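Local coordinates for ferripyochelin binding protein (Pyrococcus horikoshii, PDB 1V3W) that binds zinc and calcium at its subunit interfaces and, as a gamma-class carbonic anhydrase, probably interconverts carbon dioxide and bicarbonate, at residues 57-62 with 77-82; 82-87 with 99-104; 92-97 with 151-156. One frame throughout, in Å; residues are numbered along the deposited sequence. Where two conformers were deposited one is given.

Interaction 1 (57-62 with 77-82); sequences NVQDNV and YVTIGH. With ZN (zinc ion), chain B; CA (calcium ion), chain C.
Gln59 and Asp60 approach the imidazole of His82 from different directions. Gln59 OE1 sits 3.0 Å above the plane of the His82 ring, over its centre, with the amide plane turned 56° from the ring. In the extended side chain CD is anti to CA (chi2 171°), and OE1 also accepts a weak bond from His82 N. Asp60 comes to the ring edge instead. Its carboxylate is nearly coplanar with the imidazole, and OD2 lies 2.7 Å from His82 ND1; the bond is weak because its N-H...O angle is only 129°. The stronger partner of Asp60 is Arg44 of the second subunit, a salt bridge that probably helps hold the carboxylate at this edge. With ND1 so engaged, His82 NE2 meets zinc at 2.2 Å, and a water, together with His65 and His87 of the second subunit, completes the site.

Behind this shell the backbones pair in parallel. Asn57 N bonds to Val78 O, Ile80 N to Asn57 O, and Gln59 N to Ile80 O at 3.0 Å. On the face opposite Thr79, the branches of Ile80 divide their contacts: CD1 meets Val58 CG2, and CG2 meets Val62 CG1 at 3.7 Å. A type II turn from Gln59 to Val62 then presents Asn61, whose OD1 binds calcium at 2.3 Å beside Ser40 and the same two residues of both other subunits. Such stacked coils with interfacial histidine-bound zinc characterise the left-handed beta-helix of gamma-class carbonic anhydrases.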
loop_
_atom_site.group_PDB
_atom_site.type_symbol
_atom_site.label_atom_id
_atom_site.label_comp_id
_atom_site.label_asym_id
_atom_site.label_seq_id
_atom_site.Cartn_x
_atom_site.Cartn_y
_atom_site.Cartn_z
ATOM N N ASN A 57 -1.262 14.886 -8.697
ATOM C CA ASN A 57 -0.659 14.406 -7.460
ATOM C C ASN A 57 -0.646 12.886 -7.359
ATOM O O ASN A 57 -1.576 12.213 -7.798
ATOM C CB ASN A 57 -1.394 14.988 -6.247
ATOM C CG ASN A 57 -2.887 14.697 -6.266
ATOM O OD1 ASN A 57 -3.681 15.472 -6.816
ATOM N ND2 ASN A 57 -3.275 13.583 -5.673
ATOM N N VAL A 58 0.424 12.364 -6.769
ATOM C CA VAL A 58 0.609 10.927 -6.573
ATOM C C VAL A 58 0.735 10.792 -5.061
ATOM O O VAL A 58 1.783 11.083 -4.488
ATOM C CB VAL A 58 1.898 10.447 -7.266
ATOM C CG1 VAL A 58 2.036 8.946 -7.127
ATOM C CG2 VAL A 58 1.869 10.842 -8.744
ATOM N N GLN A 59 -0.340 10.344 -4.424
ATOM C CA GLN A 59 -0.395 10.262 -2.974
ATOM C C GLN A 59 0.418 9.201 -2.241
ATOM O O GLN A 59 1.100 8.375 -2.850
ATOM C CB GLN A 59 -1.868 10.244 -2.559
ATOM C CG GLN A 59 -2.539 11.580 -2.904
ATOM C CD GLN A 59 -4.045 11.582 -2.733
ATOM O OE1 GLN A 59 -4.608 10.747 -2.027
ATOM N NE2 GLN A 59 -4.706 12.541 -3.374
ATOM N N ASP A 60 0.354 9.259 -0.915
ATOM C CA ASP A 60 1.118 8.367 -0.049
ATOM C C ASP A 60 0.938 6.887 -0.333
ATOM O O ASP A 60 -0.173 6.413 -0.546
ATOM C CB ASP A 60 0.764 8.622 1.421
ATOM C CG ASP A 60 0.410 10.069 1.696
ATOM O OD1 ASP A 60 1.245 10.802 2.266
ATOM O OD2 ASP A 60 -0.711 10.470 1.330
ATOM N N ASN A 61 2.053 6.166 -0.308
ATOM C CA ASN A 61 2.078 4.722 -0.518
ATOM C C ASN A 61 1.537 4.217 -1.847
ATOM O O ASN A 61 1.167 3.049 -1.978
ATOM C CB ASN A 61 1.389 4.017 0.657
ATOM C CG ASN A 61 2.292 3.931 1.872
ATOM O OD1 ASN A 61 3.431 3.491 1.763
ATOM N ND2 ASN A 61 1.795 4.351 3.029
ATOM N N VAL A 62 1.509 5.106 -2.834
ATOM C CA VAL A 62 1.076 4.750 -4.180
ATOM C C VAL A 62 2.275 4.151 -4.911
ATOM O O VAL A 62 3.418 4.485 -4.610
ATOM C CB VAL A 62 0.639 6.004 -4.975
ATOM C CG1 VAL A 62 0.569 5.695 -6.471
ATOM C CG2 VAL A 62 -0.706 6.484 -4.484
ATOM N N TYR A 77 -4.325 17.552 -13.705
ATOM C CA TYR A 77 -5.327 17.589 -12.641
ATOM C C TYR A 77 -5.778 16.187 -12.261
ATOM O O TYR A 77 -6.962 15.948 -12.003
ATOM C CB TYR A 77 -6.538 18.414 -13.080
ATOM C CG TYR A 77 -6.248 19.885 -13.268
ATOM C CD1 TYR A 77 -6.148 20.745 -12.173
ATOM C CD2 TYR A 77 -6.104 20.424 -14.545
ATOM C CE1 TYR A 77 -5.915 22.108 -12.348
ATOM C CE2 TYR A 77 -5.873 21.782 -14.731
ATOM C CZ TYR A 77 -5.781 22.618 -13.630
ATOM O OH TYR A 77 -5.567 23.965 -13.806
ATOM N N VAL A 78 -4.832 15.254 -12.239
ATOM C CA VAL A 78 -5.138 13.883 -11.868
ATOM C C VAL A 78 -4.768 13.652 -10.414
ATOM O O VAL A 78 -3.698 14.057 -9.958
ATOM C CB VAL A 78 -4.361 12.867 -12.736
ATOM C CG1 VAL A 78 -4.573 11.451 -12.198
ATOM C CG2 VAL A 78 -4.829 12.952 -14.178
ATOM N N THR A 79 -5.677 13.015 -9.688
ATOM C CA THR A 79 -5.456 12.692 -8.288
ATOM C C THR A 79 -5.283 11.184 -8.173
ATOM O O THR A 79 -6.216 10.433 -8.449
ATOM C CB THR A 79 -6.660 13.112 -7.418
ATOM O OG1 THR A 79 -6.748 14.540 -7.377
ATOM C CG2 THR A 79 -6.512 12.574 -5.999
ATOM N N ILE A 80 -4.088 10.739 -7.798
ATOM C CA ILE A 80 -3.853 9.310 -7.627
ATOM C C ILE A 80 -3.909 9.072 -6.122
ATOM O O ILE A 80 -2.967 9.377 -5.387
ATOM C CB ILE A 80 -2.496 8.879 -8.209
ATOM C CG1 ILE A 80 -2.412 9.316 -9.677
ATOM C CG2 ILE A 80 -2.354 7.361 -8.112
ATOM C CD1 ILE A 80 -1.146 8.889 -10.374
ATOM N N GLY A 81 -5.049 8.543 -5.686
ATOM C CA GLY A 81 -5.316 8.309 -4.281
ATOM C C GLY A 81 -4.360 7.446 -3.493
ATOM O O GLY A 81 -3.701 6.557 -4.025
ATOM N N HIS A 82 -4.314 7.719 -2.194
ATOM C CA HIS A 82 -3.458 6.990 -1.280
ATOM C C HIS A 82 -3.538 5.492 -1.528
ATOM O O HIS A 82 -4.628 4.942 -1.697
ATOM C CB HIS A 82 -3.903 7.208 0.173
ATOM C CG HIS A 82 -4.174 8.633 0.536
ATOM N ND1 HIS A 82 -3.185 9.505 0.941
ATOM C CD2 HIS A 82 -5.333 9.331 0.584
ATOM C CE1 HIS A 82 -3.725 10.677 1.226
ATOM N NE2 HIS A 82 -5.028 10.599 1.018
HETATM ZN ZN ZN B . -6.173 12.411 1.346
HETATM CA CA CA C . 5.448 2.477 1.583
HETATM O O HOH W 1 -5.920 13.312 -0.223
#

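Interaction 2 (82-87 with 99-104); sequences HNAMVH and ISSVIL. With ZN (zinc ion), chain B; ZN (zinc ion), chain D; EDO (1,2-ethanediol), chain J.
Met85 and Ile103 anchor the tight half of this contact, where Ile103 N donates to Met85 O at 2.9 Å with an N-H...O angle of 162°. Met85 N in turn bonds to Ser101 O, and His87 N to Ile103 O at 2.8 Å, so donors alternate between the two segments as expected of parallel strands. The end-to-end directions agree within 2°. Close CA-H...O approaches support this pairing; Val102 CA lies 3.3 Å from Met85 O.

Side chains meet less closely. On the face carrying Val86 and Ile103, Val86 CG2 is 4.3 Å from Ile103 CG1, and Ile97 packs against Ile103. Met85 and Val102 point to the other face, where they pack on Ile99 and Ser100, respectively, of the third subunit.

Toward the start of the segments the regular strand pairing gives way to irregular backbone. Ser100 N still bonds to His82 O, but a water bridges the next carbonyls, donating to Asn83 O and to Ser101 O. Ile99 CD1 stands in plane at the edge of the His82 ring, 4.0 Å from CD2. A 1,2-ethanediol, probably from the crystallisation liquor, lies near Ser100, but its placement, and with it a bond to Ser100 OG, is doubtful.

At the far end His87 NE2 binds a second zinc at 2.0 Å, with ND1 held by Asp105; His65, a water and His82 of the third subunit complete this intersubunit zinc site of the left-handed beta-helix.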
loop_
_atom_site.group_PDB
_atom_site.type_symbol
_atom_site.label_atom_id
_atom_site.label_comp_id
_atom_site.label_asym_id
_atom_site.label_seq_id
_atom_site.Cartn_x
_atom_site.Cartn_y
_atom_site.Cartn_z
ATOM N N HIS A 82 -4.314 7.719 -2.194
ATOM C CA HIS A 82 -3.458 6.990 -1.280
ATOM C C HIS A 82 -3.538 5.492 -1.528
ATOM O O HIS A 82 -4.628 4.942 -1.697
ATOM C CB HIS A 82 -3.903 7.208 0.173
ATOM C CG HIS A 82 -4.174 8.633 0.536
ATOM N ND1 HIS A 82 -3.185 9.505 0.941
ATOM C CD2 HIS A 82 -5.333 9.331 0.584
ATOM C CE1 HIS A 82 -3.725 10.677 1.226
ATOM N NE2 HIS A 82 -5.028 10.599 1.018
ATOM N N ASN A 83 -2.384 4.843 -1.559
ATOM C CA ASN A 83 -2.275 3.410 -1.753
ATOM C C ASN A 83 -2.802 2.779 -3.028
ATOM O O ASN A 83 -2.926 1.555 -3.125
ATOM C CB ASN A 83 -2.852 2.708 -0.532
ATOM C CG ASN A 83 -1.997 2.915 0.671
ATOM O OD1 ASN A 83 -1.890 4.024 1.180
ATOM N ND2 ASN A 83 -1.329 1.857 1.105
ATOM N N ALA A 84 -3.075 3.626 -4.010
ATOM C CA ALA A 84 -3.523 3.141 -5.301
ATOM C C ALA A 84 -2.307 2.639 -6.063
ATOM O O ALA A 84 -1.161 2.860 -5.657
ATOM C CB ALA A 84 -4.213 4.259 -6.065
ATOM N N MET A 85 -2.554 1.964 -7.177
ATOM C CA MET A 85 -1.470 1.423 -7.975
ATOM C C MET A 85 -1.828 1.542 -9.454
ATOM O O MET A 85 -2.865 1.045 -9.888
ATOM C CB MET A 85 -1.250 -0.043 -7.584
ATOM C CG MET A 85 0.108 -0.628 -7.923
ATOM S SD MET A 85 0.362 -0.932 -9.671
ATOM C CE MET A 85 1.990 -0.191 -9.901
ATOM N N VAL A 86 -0.977 2.224 -10.213
ATOM C CA VAL A 86 -1.200 2.399 -11.647
ATOM C C VAL A 86 -0.096 1.651 -12.381
ATOM O O VAL A 86 1.090 1.927 -12.181
ATOM C CB VAL A 86 -1.169 3.893 -12.044
ATOM C CG1 VAL A 86 -1.400 4.038 -13.542
ATOM C CG2 VAL A 86 -2.231 4.661 -11.263
ATOM N N HIS A 87 -0.483 0.706 -13.233
ATOM C CA HIS A 87 0.499 -0.091 -13.950
ATOM C C HIS A 87 0.331 -0.094 -15.466
ATOM O O HIS A 87 -0.618 -0.674 -15.989
ATOM C CB HIS A 87 0.462 -1.529 -13.425
ATOM C CG HIS A 87 1.741 -2.274 -13.633
ATOM N ND1 HIS A 87 2.163 -2.694 -14.875
ATOM C CD2 HIS A 87 2.721 -2.620 -12.764
ATOM C CE1 HIS A 87 3.349 -3.265 -14.763
ATOM N NE2 HIS A 87 3.711 -3.231 -13.493
ATOM N N ILE A 99 -8.795 5.651 -3.716
ATOM C CA ILE A 99 -7.891 5.136 -2.706
ATOM C C ILE A 99 -7.826 3.621 -2.815
ATOM O O ILE A 99 -8.849 2.940 -2.917
ATOM C CB ILE A 99 -8.374 5.541 -1.299
ATOM C CG1 ILE A 99 -8.227 7.054 -1.133
ATOM C CG2 ILE A 99 -7.589 4.793 -0.228
ATOM C CD1 ILE A 99 -8.907 7.605 0.096
ATOM N N SER A 100 -6.603 3.114 -2.829
ATOM C CA SER A 100 -6.350 1.688 -2.909
ATOM C C SER A 100 -6.956 1.019 -4.138
ATOM O O SER A 100 -7.286 -0.160 -4.099
ATOM C CB SER A 100 -6.858 1.008 -1.638
ATOM O OG SER A 100 -6.152 -0.198 -1.399
ATOM N N SER A 101 -7.118 1.764 -5.226
ATOM C CA SER A 101 -7.656 1.172 -6.444
ATOM C C SER A 101 -6.479 0.664 -7.273
ATOM O O SER A 101 -5.320 0.869 -6.904
ATOM C CB SER A 101 -8.466 2.200 -7.246
ATOM O OG SER A 101 -7.651 3.259 -7.721
ATOM N N VAL A 102 -6.777 -0.000 -8.386
ATOM C CA VAL A 102 -5.743 -0.541 -9.261
ATOM C C VAL A 102 -6.117 -0.294 -10.717
ATOM O O VAL A 102 -7.253 -0.537 -11.117
ATOM C CB VAL A 102 -5.576 -2.068 -9.062
ATOM C CG1 VAL A 102 -4.457 -2.593 -9.950
ATOM C CG2 VAL A 102 -5.301 -2.379 -7.597
ATOM N N ILE A 103 -5.163 0.202 -11.497
ATOM C CA ILE A 103 -5.380 0.454 -12.918
ATOM C C ILE A 103 -4.341 -0.403 -13.621
ATOM O O ILE A 103 -3.143 -0.194 -13.446
ATOM C CB ILE A 103 -5.148 1.930 -13.277
ATOM C CG1 ILE A 103 -5.936 2.832 -12.320
ATOM C CG2 ILE A 103 -5.563 2.181 -14.723
ATOM C CD1 ILE A 103 -7.432 2.584 -12.306
ATOM N N LEU A 104 -4.797 -1.370 -14.409
ATOM C CA LEU A 104 -3.878 -2.280 -15.076
ATOM C C LEU A 104 -3.428 -1.906 -16.488
ATOM O O LEU A 104 -3.943 -0.972 -17.107
ATOM C CB LEU A 104 -4.460 -3.698 -15.035
ATOM C CG LEU A 104 -4.656 -4.179 -13.588
ATOM C CD1 LEU A 104 -5.381 -5.514 -13.555
ATOM C CD2 LEU A 104 -3.298 -4.285 -12.906
HETATM ZN ZN ZN B . -6.173 12.411 1.346
HETATM ZN ZN ZN D . 5.208 -3.886 -12.318
HETATM C C1 EDO J . -8.146 -3.208 -4.928
HETATM O O1 EDO J . -9.203 -3.837 -4.220
HETATM C C2 EDO J . -7.012 -2.494 -4.142
HETATM O O2 EDO J . -7.498 -2.159 -2.816
HETATM O O HOH W 2 -3.855 -0.490 -4.769
HETATM O O HOH W 3 6.065 -5.479 -12.063
HETATM O O HOH W 1 -5.920 13.312 -0.223
#

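Interaction 3 (92-97 with 151-156); sequences GNYVII and WTKKNA
Ile96 makes the main apolar contact with Trp151, its CD1 coming within 3.3 Å of Trp151 CD1 and 3.5 Å of Trp151 NE1. The two side chains cross at about a right angle, and CD1 alone of Ile96 meets these pyrrole atoms of the indole. An anti chi2 of 179° stretches the isoleucine to CD1 and carries that methyl toward the helix. The same methyl also packs against the amide of Asn155, 3.7 Å from ND2, and against Thr152 CA. Asn155 OD1 is hydrogen-bonded to a glycerol probably left by crystallisation. The indole is itself covered within the helix, where Asn155 CB lies over one face, offset toward the rim.

A second group gathers round Thr152. Tyr94 O, a backbone atom, lies 3.3 Å from Thr152 CB, a van der Waals approach, and side chain to side chain Tyr94 CB is 3.6 Å from Thr152 OG1. That hydroxyl is committed outside the pair, to Ile149 O one turn earlier in the helix and to His112 ND1. The contact belongs to the left-handed beta-helix, here with the C-terminal helix 146-169 laid against one face of it, the sheet that holds strand 95-97: this strand and helix segment 151-156 approach to 7.9 Å between axes, with 69° between their directions.

The third group is the packing of a lysine chain beside a tyrosine. The fully extended Lys153 points the same way as Tyr94, and its CB lies 3.8 Å from Tyr94 CD1 while CG and CD follow near CE1. Tyr94 in turn stacks on His112 and meets the ring of Tyr77, whose plane is only about 10° away.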
loop_
_atom_site.group_PDB
_atom_site.type_symbol
_atom_site.label_atom_id
_atom_site.label_comp_id
_atom_site.label_asym_id
_atom_site.label_seq_id
_atom_site.Cartn_x
_atom_site.Cartn_y
_atom_site.Cartn_z
ATOM N N GLY A 92 -6.338 10.022 -18.464
ATOM C CA GLY A 92 -6.619 11.335 -19.019
ATOM C C GLY A 92 -6.531 12.478 -18.030
ATOM O O GLY A 92 -5.830 12.394 -17.023
ATOM N N ASN A 93 -7.256 13.552 -18.324
ATOM C CA ASN A 93 -7.262 14.739 -17.481
ATOM C C ASN A 93 -8.457 14.771 -16.534
ATOM O O ASN A 93 -9.525 14.252 -16.856
ATOM C CB ASN A 93 -7.272 15.996 -18.360
ATOM C CG ASN A 93 -6.129 16.020 -19.360
ATOM O OD1 ASN A 93 -4.984 15.744 -19.014
ATOM N ND2 ASN A 93 -6.436 16.363 -20.607
ATOM N N TYR A 94 -8.264 15.376 -15.364
ATOM C CA TYR A 94 -9.320 15.495 -14.357
ATOM C C TYR A 94 -9.850 14.122 -13.974
ATOM O O TYR A 94 -11.051 13.850 -14.068
ATOM C CB TYR A 94 -10.461 16.366 -14.892
ATOM C CG TYR A 94 -9.993 17.702 -15.414
ATOM C CD1 TYR A 94 -9.727 18.759 -14.549
ATOM C CD2 TYR A 94 -9.763 17.890 -16.776
ATOM C CE1 TYR A 94 -9.237 19.972 -15.024
ATOM C CE2 TYR A 94 -9.269 19.094 -17.263
ATOM C CZ TYR A 94 -9.006 20.128 -16.380
ATOM O OH TYR A 94 -8.480 21.308 -16.838
ATOM N N VAL A 95 -8.941 13.257 -13.545
ATOM C CA VAL A 95 -9.298 11.906 -13.146
ATOM C C VAL A 95 -8.949 11.672 -11.691
ATOM O O VAL A 95 -7.852 12.009 -11.248
ATOM C CB VAL A 95 -8.543 10.852 -13.985
ATOM C CG1 VAL A 95 -8.886 9.446 -13.498
ATOM C CG2 VAL A 95 -8.899 11.007 -15.457
ATOM N N ILE A 96 -9.897 11.115 -10.947
ATOM C CA ILE A 96 -9.662 10.793 -9.554
ATOM C C ILE A 96 -9.517 9.283 -9.467
ATOM O O ILE A 96 -10.478 8.541 -9.695
ATOM C CB ILE A 96 -10.828 11.242 -8.642
ATOM C CG1 ILE A 96 -10.894 12.770 -8.608
ATOM C CG2 ILE A 96 -10.631 10.693 -7.225
ATOM C CD1 ILE A 96 -12.013 13.322 -7.755
ATOM N N ILE A 97 -8.305 8.831 -9.171
ATOM C CA ILE A 97 -8.033 7.410 -9.023
ATOM C C ILE A 97 -8.263 7.114 -7.547
ATOM O O ILE A 97 -7.518 7.584 -6.683
ATOM C CB ILE A 97 -6.579 7.079 -9.431
ATOM C CG1 ILE A 97 -6.391 7.349 -10.928
ATOM C CG2 ILE A 97 -6.252 5.628 -9.106
ATOM C CD1 ILE A 97 -7.292 6.523 -11.832
ATOM N N TRP A 151 -15.493 18.450 -8.797
ATOM C CA TRP A 151 -14.573 17.856 -7.833
ATOM C C TRP A 151 -13.351 17.238 -8.519
ATOM O O TRP A 151 -12.263 17.208 -7.940
ATOM C CB TRP A 151 -15.296 16.794 -6.993
ATOM C CG TRP A 151 -14.430 16.145 -5.944
ATOM C CD1 TRP A 151 -14.184 14.811 -5.797
ATOM C CD2 TRP A 151 -13.695 16.809 -4.904
ATOM N NE1 TRP A 151 -13.342 14.601 -4.731
ATOM C CE2 TRP A 151 -13.030 15.803 -4.163
ATOM C CE3 TRP A 151 -13.541 18.145 -4.520
ATOM C CZ2 TRP A 151 -12.212 16.102 -3.066
ATOM C CZ3 TRP A 151 -12.726 18.441 -3.428
ATOM C CH2 TRP A 151 -12.076 17.419 -2.713
ATOM N N THR A 152 -13.515 16.748 -9.746
ATOM C CA THR A 152 -12.376 16.154 -10.444
ATOM C C THR A 152 -11.251 17.177 -10.636
ATOM O O THR A 152 -10.096 16.791 -10.823
ATOM C CB THR A 152 -12.766 15.534 -11.823
ATOM O OG1 THR A 152 -13.341 16.535 -12.672
ATOM C CG2 THR A 152 -13.759 14.389 -11.638
ATOM N N LYS A 153 -11.578 18.473 -10.593
ATOM C CA LYS A 153 -10.552 19.519 -10.714
ATOM C C LYS A 153 -10.163 20.037 -9.322
ATOM O O LYS A 153 -8.983 20.167 -9.006
ATOM C CB LYS A 153 -11.033 20.707 -11.578
ATOM C CG LYS A 153 -9.997 21.859 -11.664
ATOM C CD LYS A 153 -10.353 22.981 -12.662
ATOM C CE LYS A 153 -9.333 24.133 -12.593
ATOM N NZ LYS A 153 -9.498 25.171 -13.657
ATOM N N LYS A 154 -11.169 20.325 -8.498
ATOM C CA LYS A 154 -10.995 20.846 -7.136
ATOM C C LYS A 154 -10.025 20.001 -6.295
ATOM O O LYS A 154 -9.156 20.538 -5.609
ATOM C CB LYS A 154 -12.390 20.932 -6.468
ATOM C CG LYS A 154 -12.503 21.539 -5.051
ATOM C CD LYS A 154 -13.626 22.620 -4.962
ATOM C CE LYS A 154 -14.969 22.272 -4.223
ATOM N NZ LYS A 154 -15.087 21.151 -3.230
ATOM N N ASN A 155 -10.176 18.682 -6.360
ATOM C CA ASN A 155 -9.321 17.767 -5.605
ATOM C C ASN A 155 -7.855 18.056 -5.929
ATOM O O ASN A 155 -7.013 18.177 -5.035
ATOM C CB ASN A 155 -9.654 16.316 -5.976
ATOM C CG ASN A 155 -9.124 15.305 -4.968
ATOM O OD1 ASN A 155 -8.130 15.545 -4.282
ATOM N ND2 ASN A 155 -9.783 14.153 -4.892
ATOM N N ALA A 156 -7.560 18.170 -7.219
ATOM C CA ALA A 156 -6.198 18.439 -7.668
ATOM C C ALA A 156 -5.711 19.820 -7.239
ATOM O O ALA A 156 -4.554 19.983 -6.854
ATOM C CB ALA A 156 -6.117 18.302 -9.184
#

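Overall arrangement
From the N terminus, interaction 1 closes first, joining strand 57-58 to strand 79-80 one coil later. His82 ends that contact and opens interaction 2, which joins strand 85-87 to strand 102-103 in a second sheet of the beta-helix, again one coil on. Interaction 3 starts inside that second loop, at 92-97, and closes only at 151-156, so interactions 2 and 3 cross, while interaction 1 precedes both. Strand 95-97 neighbours strand 79-80 in one sheet, Thr79 O and Ile97 N being 2.7 Å apart, a probable hydrogen bond. Ile97 also packs on Ala84 and Ile103, so the helix-covered sheet meets the zinc-bearing one through the coil interior.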